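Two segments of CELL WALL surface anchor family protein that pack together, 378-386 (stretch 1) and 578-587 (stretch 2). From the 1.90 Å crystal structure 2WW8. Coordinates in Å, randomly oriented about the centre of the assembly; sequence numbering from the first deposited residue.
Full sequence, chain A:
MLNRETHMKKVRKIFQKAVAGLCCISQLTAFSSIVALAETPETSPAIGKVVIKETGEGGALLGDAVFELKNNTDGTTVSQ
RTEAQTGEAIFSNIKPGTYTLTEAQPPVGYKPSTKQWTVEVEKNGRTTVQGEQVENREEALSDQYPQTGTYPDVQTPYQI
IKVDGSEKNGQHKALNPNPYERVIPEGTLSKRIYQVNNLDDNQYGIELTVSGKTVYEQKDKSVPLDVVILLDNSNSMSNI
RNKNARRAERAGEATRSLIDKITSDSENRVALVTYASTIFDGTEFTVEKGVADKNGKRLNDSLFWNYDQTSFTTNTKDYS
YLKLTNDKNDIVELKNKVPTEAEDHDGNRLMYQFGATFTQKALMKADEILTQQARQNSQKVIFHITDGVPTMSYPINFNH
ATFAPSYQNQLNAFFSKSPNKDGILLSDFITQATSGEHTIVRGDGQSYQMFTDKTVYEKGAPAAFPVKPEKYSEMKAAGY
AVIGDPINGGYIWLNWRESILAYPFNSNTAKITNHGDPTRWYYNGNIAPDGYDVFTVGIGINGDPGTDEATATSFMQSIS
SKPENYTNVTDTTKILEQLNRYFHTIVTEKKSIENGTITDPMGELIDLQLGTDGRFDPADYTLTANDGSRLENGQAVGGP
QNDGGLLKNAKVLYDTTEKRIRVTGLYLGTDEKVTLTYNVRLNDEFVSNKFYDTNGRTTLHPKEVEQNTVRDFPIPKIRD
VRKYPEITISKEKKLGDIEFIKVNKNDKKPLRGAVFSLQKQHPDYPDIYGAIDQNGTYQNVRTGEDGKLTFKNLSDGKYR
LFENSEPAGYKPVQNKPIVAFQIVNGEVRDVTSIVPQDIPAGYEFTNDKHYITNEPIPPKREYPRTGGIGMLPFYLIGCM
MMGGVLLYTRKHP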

# COMPACT_ATOMS: atom_id res chain seq x y z
N SER A 378 -16.73 35.96 2.84
CA SER A 378 -15.70 35.23 2.12
C SER A 378 -14.74 36.28 1.58
O SER A 378 -15.12 37.46 1.38
CB SER A 378 -16.26 34.36 1.00
OG SER A 378 -16.71 35.11 -0.13
N GLN A 379 -13.50 35.83 1.37
CA GLN A 379 -12.52 36.67 0.73
C GLN A 379 -12.62 36.36 -0.77
O GLN A 379 -12.48 35.20 -1.16
CB GLN A 379 -11.13 36.24 1.18
CG GLN A 379 -10.05 37.24 0.68
CD GLN A 379 -8.71 37.11 1.45
OE1 GLN A 379 -8.58 36.28 2.38
NE2 GLN A 379 -7.70 37.92 1.05
N LYS A 380 -12.86 37.38 -1.59
CA LYS A 380 -13.17 37.13 -3.03
C LYS A 380 -11.91 37.41 -3.84
O LYS A 380 -11.30 38.46 -3.68
CB LYS A 380 -14.35 37.99 -3.51
CG LYS A 380 -15.64 37.55 -2.78
CD LYS A 380 -16.47 38.68 -2.26
CE LYS A 380 -17.70 38.27 -1.47
NZ LYS A 380 -17.66 38.24 0.03
N VAL A 381 -11.48 36.45 -4.67
CA VAL A 381 -10.18 36.49 -5.32
C VAL A 381 -10.35 36.19 -6.81
O VAL A 381 -11.14 35.32 -7.16
CB VAL A 381 -9.22 35.46 -4.66
CG1 VAL A 381 -7.75 35.51 -5.24
CG2 VAL A 381 -9.20 35.67 -3.10
N ILE A 382 -9.60 36.89 -7.66
CA ILE A 382 -9.39 36.50 -9.05
C ILE A 382 -7.90 36.29 -9.27
O ILE A 382 -7.08 37.16 -8.87
CB ILE A 382 -9.92 37.64 -9.99
CG1 ILE A 382 -11.43 37.88 -9.72
CG2 ILE A 382 -9.55 37.44 -11.46
CD1 ILE A 382 -11.90 39.25 -10.26
N PHE A 383 -7.59 35.11 -9.82
CA PHE A 383 -6.27 34.84 -10.44
C PHE A 383 -6.44 34.90 -11.98
O PHE A 383 -7.18 34.13 -12.57
CB PHE A 383 -5.77 33.43 -10.01
CG PHE A 383 -5.32 33.34 -8.60
CD1 PHE A 383 -4.01 33.65 -8.26
CD2 PHE A 383 -6.20 32.90 -7.59
CE1 PHE A 383 -3.59 33.54 -6.92
CE2 PHE A 383 -5.79 32.79 -6.29
CZ PHE A 383 -4.49 33.10 -5.93
N HIS A 384 -5.74 35.81 -12.63
CA HIS A 384 -5.88 35.97 -14.05
C HIS A 384 -4.52 35.63 -14.69
O HIS A 384 -3.47 36.27 -14.41
CB HIS A 384 -6.15 37.43 -14.29
CG HIS A 384 -6.37 37.76 -15.74
ND1 HIS A 384 -6.58 39.06 -16.16
CD2 HIS A 384 -6.52 36.98 -16.83
CE1 HIS A 384 -6.77 39.06 -17.48
NE2 HIS A 384 -6.73 37.82 -17.91
N ILE A 385 -4.55 34.64 -15.56
CA ILE A 385 -3.35 34.22 -16.26
C ILE A 385 -3.54 34.67 -17.71
O ILE A 385 -4.51 34.27 -18.40
CB ILE A 385 -3.16 32.69 -16.20
CG1 ILE A 385 -2.89 32.26 -14.76
CG2 ILE A 385 -2.03 32.19 -17.17
CD1 ILE A 385 -3.41 30.82 -14.50
N THR A 386 -2.61 35.48 -18.21
CA THR A 386 -2.77 35.90 -19.60
C THR A 386 -1.42 36.01 -20.31
O THR A 386 -0.39 36.21 -19.63
CB THR A 386 -3.55 37.24 -19.64
OG1 THR A 386 -3.51 37.80 -20.95
CG2 THR A 386 -3.03 38.23 -18.63
N GLN A 578 4.75 31.44 -9.52
CA GLN A 578 4.23 32.80 -9.29
C GLN A 578 2.80 32.86 -8.75
O GLN A 578 2.50 33.66 -7.86
CB GLN A 578 4.44 33.63 -10.54
CG GLN A 578 4.15 35.08 -10.37
CD GLN A 578 4.91 35.74 -9.22
OE1 GLN A 578 4.27 36.40 -8.39
NE2 GLN A 578 6.22 35.52 -9.12
N LEU A 579 1.94 31.97 -9.27
CA LEU A 579 0.60 31.79 -8.74
C LEU A 579 0.71 31.38 -7.28
O LEU A 579 -0.03 31.90 -6.42
CB LEU A 579 -0.17 30.71 -9.49
CG LEU A 579 -0.56 31.04 -10.93
CD1 LEU A 579 -1.05 29.79 -11.66
CD2 LEU A 579 -1.65 32.12 -11.02
N ASN A 580 1.60 30.42 -7.02
CA ASN A 580 1.82 30.05 -5.63
C ASN A 580 2.27 31.19 -4.69
O ASN A 580 1.83 31.28 -3.54
CB ASN A 580 2.80 28.86 -5.59
CG ASN A 580 2.61 28.03 -4.35
OD1 ASN A 580 1.53 27.95 -3.77
ND2 ASN A 580 3.70 27.48 -3.87
N ARG A 581 3.19 32.03 -5.13
CA ARG A 581 3.63 33.22 -4.42
C ARG A 581 2.44 34.13 -4.09
O ARG A 581 2.29 34.59 -2.95
CB ARG A 581 4.67 33.98 -5.28
CG ARG A 581 5.44 35.03 -4.49
CD ARG A 581 6.55 35.71 -5.30
NE ARG A 581 6.02 36.60 -6.37
CZ ARG A 581 5.58 37.85 -6.21
NH1 ARG A 581 5.57 38.44 -5.03
NH2 ARG A 581 5.17 38.56 -7.23
N TYR A 582 1.56 34.39 -5.05
CA TYR A 582 0.42 35.29 -4.80
C TYR A 582 -0.57 34.57 -3.85
O TYR A 582 -1.12 35.19 -2.92
CB TYR A 582 -0.26 35.74 -6.11
CG TYR A 582 0.45 36.83 -6.86
CD1 TYR A 582 0.94 37.94 -6.19
CD2 TYR A 582 0.60 36.79 -8.25
CE1 TYR A 582 1.60 38.95 -6.82
CE2 TYR A 582 1.21 37.85 -8.91
CZ TYR A 582 1.72 38.89 -8.20
OH TYR A 582 2.34 39.93 -8.83
N PHE A 583 -0.75 33.25 -4.04
CA PHE A 583 -1.54 32.47 -3.11
C PHE A 583 -1.06 32.70 -1.65
O PHE A 583 -1.86 32.88 -0.73
CB PHE A 583 -1.54 31.00 -3.55
CG PHE A 583 -2.47 30.10 -2.74
CD1 PHE A 583 -3.80 30.47 -2.54
CD2 PHE A 583 -2.04 28.92 -2.18
CE1 PHE A 583 -4.68 29.66 -1.82
CE2 PHE A 583 -2.91 28.12 -1.38
CZ PHE A 583 -4.24 28.48 -1.24
N HIS A 584 0.26 32.64 -1.46
CA HIS A 584 0.86 32.80 -0.16
C HIS A 584 0.77 34.26 0.32
O HIS A 584 1.18 34.53 1.44
CB HIS A 584 2.30 32.26 -0.11
CG HIS A 584 2.40 30.77 -0.07
ND1 HIS A 584 2.22 29.98 -1.18
CD2 HIS A 584 2.67 29.92 0.95
CE1 HIS A 584 2.36 28.70 -0.86
NE2 HIS A 584 2.63 28.64 0.43
N THR A 585 0.23 35.22 -0.42
CA THR A 585 0.09 36.50 0.25
C THR A 585 -1.25 36.51 1.01
O THR A 585 -1.51 37.42 1.77
CB THR A 585 0.14 37.72 -0.72
OG1 THR A 585 -1.02 37.68 -1.56
CG2 THR A 585 1.43 37.73 -1.55
N ILE A 586 -2.12 35.53 0.77
CA ILE A 586 -3.42 35.54 1.42
C ILE A 586 -3.61 34.32 2.31
O ILE A 586 -4.56 34.30 3.09
CB ILE A 586 -4.60 35.70 0.43
CG1 ILE A 586 -4.65 34.57 -0.58
CG2 ILE A 586 -4.44 37.07 -0.25
CD1 ILE A 586 -5.68 34.81 -1.66
N VAL A 587 -2.70 33.35 2.24
CA VAL A 587 -2.76 32.23 3.20
C VAL A 587 -1.37 32.08 3.85
O VAL A 587 -0.34 32.40 3.18
CB VAL A 587 -3.24 30.90 2.52
CG1 VAL A 587 -4.64 31.06 1.91
CG2 VAL A 587 -2.27 30.43 1.40
O HOH W 1 -6.25 36.16 3.74

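At the centre of this contact lies F383, whose CA-to-CB bond points from the strand toward the helix and which has more of its surface covered by the other stretch than any other residue here. Its CD1 lies 3.9 Å from CD2 of L579. Farther round the ring, the edge meets the helix itself: F383 CE1 is 4.1 Å from both the CB of Y582 and the backbone N of F583. That nitrogen is already committed to the helix, donating to L579 O at 2.8 Å, so the ring edge can rest against the backbone without leaving a donor unpaired. A flat phenyl ring suits this place, since its thin edge can lie against the helix backbone while L579 packs beside it.

L579 serves two strand residues at once. Its CD2 lies against F383 and is also 3.9 Å from I385 CG1, and its CD1 is 3.8 Å from CD1 of I385, a side chain that leaves the strand sideways but brings its end nearer the helix. Y582 contributes chiefly its CB; the rest of its side chain leads away, and its hydroxyl is hydrogen-bonded elsewhere in the structure.

The strand and helix run nearly antiparallel, at 162°, so moving back along the strand from F383 means moving forward past L579 to I586. Alternation along the strand sends V381 and Q379 toward the same partner. V381 CG2 is 3.9 Å from I586 CD1, a snug meeting of branched aliphatic chains in a buried setting.

At Q379 the contact turns polar. Its extended side chain places NE2 3.6 Å from I586 CG2, a van der Waals approach; NE2 can sit beside a methyl group because it is hydrogen-bonded elsewhere in the structure, and OE1 is left to take the water's bond. No direct hydrogen bond joins the stretches; instead, a water donates to Q379 OE1 at 2.7 Å and to I586 O at 2.6 Å. Glutamine suits this partly exposed margin, covering isoleucine with one side chain and offering the water an acceptor.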